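Long-range contacts in phosphate-binding protein (Xanthomonas axonopodis pv. citri, PDB 5UB3), which is a periplasmic binding protein of the phosphonate-binding family, probably serving as the sensor partner of a diguanylate cyclase: residues L83-G88 / P210-M215; H114-Q119 / I176-L181. All coordinates share one frame; numbering follows the deposited sequence.

Contact 1: L83-G88 / P210-M215; sequences LMTERG and PRAVEM
In one lobe of the periplasmic-binding-protein fold, an antiparallel strand pair brings M84 opposite V213 as a non-hydrogen-bonded pair, with L83 and E214 beside it as the hydrogen-bonded one. E214 N bonds to L83 O (2.9 Å), and T85 N to A212 O (3.0 Å). On the M84 side the thioether is folded back at its outer torsions, and its CE presses tightly on P210 CB at 3.4 Å; V213 on this face also meets helix 67-75. On the T85 side polar groups interlock. T85 OG1 donates to the anti lone pair of E214 OE2 at 2.7 Å, the two side chains crossing at about a right angle. A bend at chi2 (-52°) helps by bringing CD of E214 close to T85 OG1. The buried carboxylate is gripped further by S64 OG on OE2 and W62 NE1 on OE1. S64 OG also accepts from R87 NH2. The R87 chain runs straight from CG to NE, and A212 CB lies 3.4 Å above the centre of its guanidinium. At the edge of that guanidinium, in its plane, a water accepts a bond from R211 NH2 (3.1 Å) and a weak one from R87 NH1 (3.3 Å).

Contact 2: H114-Q119 / I176-L181; sequences HTLALQ and IDVGAL
L116 shows how one branched side chain can span neighbours on an adjacent strand: its CD1 reaches over the backbone of G179, lying 3.8 Å from V178 CG1 and 4.3 Å from A180 CB. The start of that path is set by chi1 (172°), which puts CG anti to the backbone N. A little further along, L118 CD2 meets A180 CB, and helix 124-136 packs on L116, L118 and A180. On the A117 side, I176 CG2 lies against the A117 amide and CB, 3.3 Å from A117 N; G179, the partner of A117, brings no side chain to this face. At the entrance to the pair, T115 and D177 clasp each other. D177 OD2 accepts from T115 N at 2.8 Å on its anti side, and D177 N donates to T115 OG1 at 3.1 Å. The same OD2 sits at the edge of the H114 ring, the ring and carboxylate planes being 87° apart, while H114 ND1 is held by Q110 O. Backbone bonds V178 N to T115 O and A117 N to V178 O, both 2.8 Å, set the register of two parallel strands packed against helices, as in the alpha/beta lobes of periplasmic binding proteins.

In the fold
Two strand pairs, one antiparallel and one parallel, illustrate how a bilobal binding protein is assembled from a chain that crosses over and comes back. Contacts 1 and 2 lie on opposite sides of the chain's centre, their own centres 26 Å apart and their nearest atoms about 10 Å apart, without touching. Both strands of contact 2 fall in sequence between those of contact 1, so the chain leaves the first pair, builds the second and returns. Strand 92-100 links them, pairing with both 178-182 and 209-217. In this family the ligand is bound in the cleft between lobes, and the two contacts probably belong to the frameworks on either side of it.

Contact 1: L83-G88 / P210-M215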
loop_
_atom_site.group_PDB
_atom_site.type_symbol
_atom_site.label_atom_id
_atom_site.label_comp_id
_atom_site.label_asym_id
_atom_site.label_seq_id
_atom_site.Cartn_x
_atom_site.Cartn_y
_atom_site.Cartn_z
ATOM N N LEU A 83 1.197 0.368 15.149
ATOM C CA LEU A 83 2.569 0.886 15.037
ATOM C C LEU A 83 2.757 1.482 13.669
ATOM O O LEU A 83 2.151 1.010 12.723
ATOM C CB LEU A 83 3.620 -0.233 15.201
ATOM C CG LEU A 83 3.808 -0.784 16.603
ATOM C CD1 LEU A 83 4.687 -2.015 16.607
ATOM C CD2 LEU A 83 4.316 0.316 17.527
ATOM N N MET A 84 3.527 2.553 13.543
ATOM C CA MET A 84 3.971 3.027 12.240
ATOM C C MET A 84 5.177 2.197 11.846
ATOM O O MET A 84 5.980 1.826 12.683
ATOM C CB MET A 84 4.325 4.526 12.234
ATOM C CG MET A 84 3.207 5.420 12.657
ATOM S SD MET A 84 1.685 5.258 11.718
ATOM C CE MET A 84 2.294 5.713 10.070
ATOM N N THR A 85 5.275 1.879 10.565
ATOM C CA THR A 85 6.221 0.919 10.057
ATOM C C THR A 85 7.145 1.584 9.064
ATOM O O THR A 85 6.703 2.325 8.166
ATOM C CB THR A 85 5.500 -0.300 9.441
ATOM O OG1 THR A 85 4.584 -0.777 10.423
ATOM C CG2 THR A 85 6.430 -1.392 8.997
ATOM N N GLU A 86 8.435 1.282 9.232
ATOM C CA GLU A 86 9.487 1.801 8.357
ATOM C C GLU A 86 9.930 0.638 7.525
ATOM O O GLU A 86 10.291 -0.432 8.055
ATOM C CB GLU A 86 10.646 2.305 9.233
ATOM C CG GLU A 86 11.709 3.038 8.463
ATOM C CD GLU A 86 12.906 3.311 9.363
ATOM O OE1 GLU A 86 12.811 4.275 10.179
ATOM O OE2 GLU A 86 13.869 2.510 9.236
ATOM N N ARG A 87 9.909 0.823 6.221
ATOM C CA ARG A 87 10.358 -0.178 5.297
ATOM C C ARG A 87 11.529 0.334 4.445
ATOM O O ARG A 87 11.536 1.467 3.945
ATOM C CB ARG A 87 9.202 -0.603 4.400
ATOM C CG ARG A 87 8.075 -1.339 5.117
ATOM C CD ARG A 87 6.965 -1.708 4.174
ATOM N NE ARG A 87 5.865 -2.390 4.856
ATOM C CZ ARG A 87 4.698 -2.693 4.284
ATOM N NH1 ARG A 87 4.427 -2.389 2.980
ATOM N NH2 ARG A 87 3.795 -3.316 5.047
ATOM N N GLY A 88 12.498 -0.542 4.246
ATOM C CA GLY A 88 13.743 -0.190 3.569
ATOM C C GLY A 88 14.406 1.082 4.033
ATOM O O GLY A 88 14.867 1.836 3.210
ATOM N N PRO A 210 3.184 8.775 5.328
ATOM C CA PRO A 210 3.822 7.644 5.906
ATOM C C PRO A 210 3.546 6.421 5.070
ATOM O O PRO A 210 2.462 6.226 4.571
ATOM C CB PRO A 210 3.223 7.499 7.285
ATOM C CG PRO A 210 2.221 8.543 7.421
ATOM C CD PRO A 210 2.052 9.262 6.112
ATOM N N ARG A 211 4.571 5.630 4.976
ATOM C CA ARG A 211 4.670 4.519 4.081
ATOM C C ARG A 211 3.836 3.306 4.464
ATOM O O ARG A 211 3.144 2.703 3.637
ATOM C CB ARG A 211 6.139 4.157 4.114
ATOM C CG ARG A 211 6.413 2.926 3.397
ATOM C CD ARG A 211 7.675 3.002 2.646
ATOM N NE ARG A 211 7.556 1.949 1.679
ATOM C CZ ARG A 211 8.583 1.357 1.114
ATOM N NH1 ARG A 211 9.845 1.713 1.395
ATOM N NH2 ARG A 211 8.317 0.398 0.250
ATOM N N ALA A 212 3.924 2.889 5.721
ATOM C CA ALA A 212 3.242 1.641 6.111
ATOM C C ALA A 212 2.930 1.672 7.562
ATOM O O ALA A 212 3.457 2.521 8.275
ATOM C CB ALA A 212 4.065 0.432 5.764
ATOM N N VAL A 213 2.045 0.754 7.972
ATOM C CA VAL A 213 1.483 0.774 9.317
ATOM C C VAL A 213 1.041 -0.637 9.625
ATOM O O VAL A 213 0.508 -1.360 8.770
ATOM C CB VAL A 213 0.319 1.776 9.419
ATOM C CG1 VAL A 213 -0.740 1.510 8.408
ATOM C CG2 VAL A 213 -0.327 1.837 10.800
ATOM N N GLU A 214 1.238 -1.038 10.874
ATOM C CA GLU A 214 0.664 -2.262 11.399
ATOM C C GLU A 214 -0.733 -1.950 11.905
ATOM O O GLU A 214 -0.934 -1.040 12.731
ATOM C CB GLU A 214 1.560 -2.777 12.572
ATOM C CG GLU A 214 3.012 -2.942 12.153
ATOM C CD GLU A 214 3.127 -3.782 10.902
ATOM O OE1 GLU A 214 2.628 -4.913 10.960
ATOM O OE2 GLU A 214 3.690 -3.313 9.874
ATOM N N MET A 215 -1.707 -2.724 11.461
ATOM C CA MET A 215 -3.070 -2.556 11.894
ATOM C C MET A 215 -3.514 -3.800 12.612
ATOM O O MET A 215 -3.106 -4.921 12.272
ATOM C CB MET A 215 -4.018 -2.331 10.741
ATOM C CG MET A 215 -3.634 -1.238 9.765
ATOM S SD MET A 215 -3.924 0.430 10.420
ATOM C CE MET A 215 -5.679 0.558 10.346
HETATM O O HOH W 1 5.523 -0.920 0.214
#

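Contact 2: H114-Q119 / I176-L181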
loop_
_atom_site.group_PDB
_atom_site.type_symbol
_atom_site.label_atom_id
_atom_site.label_comp_id
_atom_site.label_asym_id
_atom_site.label_seq_id
_atom_site.Cartn_x
_atom_site.Cartn_y
_atom_site.Cartn_z
ATOM N N HIS A 114 -5.521 11.998 -22.021
ATOM C CA HIS A 114 -4.570 10.908 -22.032
ATOM C C HIS A 114 -4.948 9.830 -21.044
ATOM O O HIS A 114 -5.871 10.002 -20.254
ATOM C CB HIS A 114 -3.182 11.442 -21.727
ATOM C CG HIS A 114 -2.627 12.240 -22.856
ATOM N ND1 HIS A 114 -2.608 13.611 -22.849
ATOM C CD2 HIS A 114 -2.174 11.862 -24.071
ATOM C CE1 HIS A 114 -2.131 14.050 -23.997
ATOM N NE2 HIS A 114 -1.855 13.003 -24.755
ATOM N N THR A 115 -4.226 8.732 -21.084
ATOM C CA THR A 115 -4.558 7.583 -20.298
ATOM C C THR A 115 -3.481 7.360 -19.216
ATOM O O THR A 115 -2.309 7.641 -19.381
ATOM C CB THR A 115 -4.740 6.339 -21.200
ATOM O OG1 THR A 115 -3.526 6.108 -21.879
ATOM C CG2 THR A 115 -5.795 6.565 -22.201
ATOM N N LEU A 116 -3.943 6.847 -18.105
ATOM C CA LEU A 116 -3.114 6.593 -16.950
ATOM C C LEU A 116 -3.253 5.125 -16.538
ATOM O O LEU A 116 -4.339 4.673 -16.361
ATOM C CB LEU A 116 -3.633 7.466 -15.829
ATOM C CG LEU A 116 -3.073 7.279 -14.433
ATOM C CD1 LEU A 116 -1.618 7.704 -14.317
ATOM C CD2 LEU A 116 -3.896 8.137 -13.504
ATOM N N ALA A 117 -2.132 4.453 -16.302
ATOM C CA ALA A 117 -2.050 3.117 -15.780
ATOM C C ALA A 117 -2.003 3.152 -14.273
ATOM O O ALA A 117 -1.074 3.710 -13.712
ATOM C CB ALA A 117 -0.762 2.427 -16.288
ATOM N N LEU A 118 -2.979 2.526 -13.646
ATOM C CA LEU A 118 -3.019 2.348 -12.211
ATOM C C LEU A 118 -2.991 0.894 -11.860
ATOM O O LEU A 118 -3.103 0.021 -12.715
ATOM C CB LEU A 118 -4.289 2.970 -11.711
ATOM C CG LEU A 118 -4.332 4.470 -12.016
ATOM C CD1 LEU A 118 -5.602 5.084 -11.430
ATOM C CD2 LEU A 118 -3.139 5.153 -11.410
ATOM N N GLN A 119 -2.885 0.617 -10.577
ATOM C CA GLN A 119 -2.705 -0.732 -10.165
ATOM C C GLN A 119 -3.957 -1.530 -9.830
ATOM O O GLN A 119 -4.386 -2.349 -10.639
ATOM C CB GLN A 119 -1.687 -0.756 -9.072
ATOM C CG GLN A 119 -0.306 -0.554 -9.654
ATOM C CD GLN A 119 0.732 -0.277 -8.605
ATOM O OE1 GLN A 119 0.902 -1.041 -7.630
ATOM N NE2 GLN A 119 1.457 0.817 -8.791
ATOM N N ILE A 176 -0.270 3.039 -22.923
ATOM C CA ILE A 176 -0.883 3.956 -21.958
ATOM C C ILE A 176 0.081 5.129 -21.816
ATOM O O ILE A 176 1.279 4.918 -21.869
ATOM C CB ILE A 176 -1.116 3.222 -20.620
ATOM C CG1 ILE A 176 -2.075 2.040 -20.833
ATOM C CG2 ILE A 176 -1.723 4.154 -19.568
ATOM C CD1 ILE A 176 -2.399 1.233 -19.570
ATOM N N ASP A 177 -0.435 6.349 -21.699
ATOM C CA ASP A 177 0.384 7.516 -21.744
ATOM C C ASP A 177 1.162 7.746 -20.435
ATOM O O ASP A 177 2.311 8.189 -20.456
ATOM C CB ASP A 177 -0.470 8.742 -22.016
ATOM C CG ASP A 177 -1.287 8.624 -23.310
ATOM O OD1 ASP A 177 -0.707 8.323 -24.335
ATOM O OD2 ASP A 177 -2.511 8.832 -23.277
ATOM N N VAL A 178 0.520 7.477 -19.319
ATOM C CA VAL A 178 1.088 7.866 -18.015
ATOM C C VAL A 178 1.025 6.726 -17.046
ATOM O O VAL A 178 0.090 5.913 -17.056
ATOM C CB VAL A 178 0.400 9.116 -17.420
ATOM C CG1 VAL A 178 1.104 9.582 -16.169
ATOM C CG2 VAL A 178 0.229 10.263 -18.407
ATOM N N GLY A 179 2.046 6.640 -16.177
ATOM C CA GLY A 179 2.057 5.640 -15.166
ATOM C C GLY A 179 2.178 6.261 -13.793
ATOM O O GLY A 179 2.696 7.359 -13.694
ATOM N N ALA A 180 1.642 5.583 -12.767
ATOM C CA ALA A 180 1.809 6.038 -11.385
ATOM C C ALA A 180 2.466 4.921 -10.609
ATOM O O ALA A 180 2.051 3.805 -10.691
ATOM C CB ALA A 180 0.509 6.426 -10.766
ATOM N N LEU A 181 3.544 5.251 -9.902
ATOM C CA LEU A 181 4.214 4.314 -8.973
ATOM C C LEU A 181 4.757 5.104 -7.783
ATOM O O LEU A 181 4.866 6.339 -7.890
ATOM C CB LEU A 181 5.382 3.691 -9.662
ATOM C CG LEU A 181 5.161 2.666 -10.756
ATOM C CD1 LEU A 181 6.507 2.256 -11.315
ATOM C CD2 LEU A 181 4.478 1.438 -10.226
#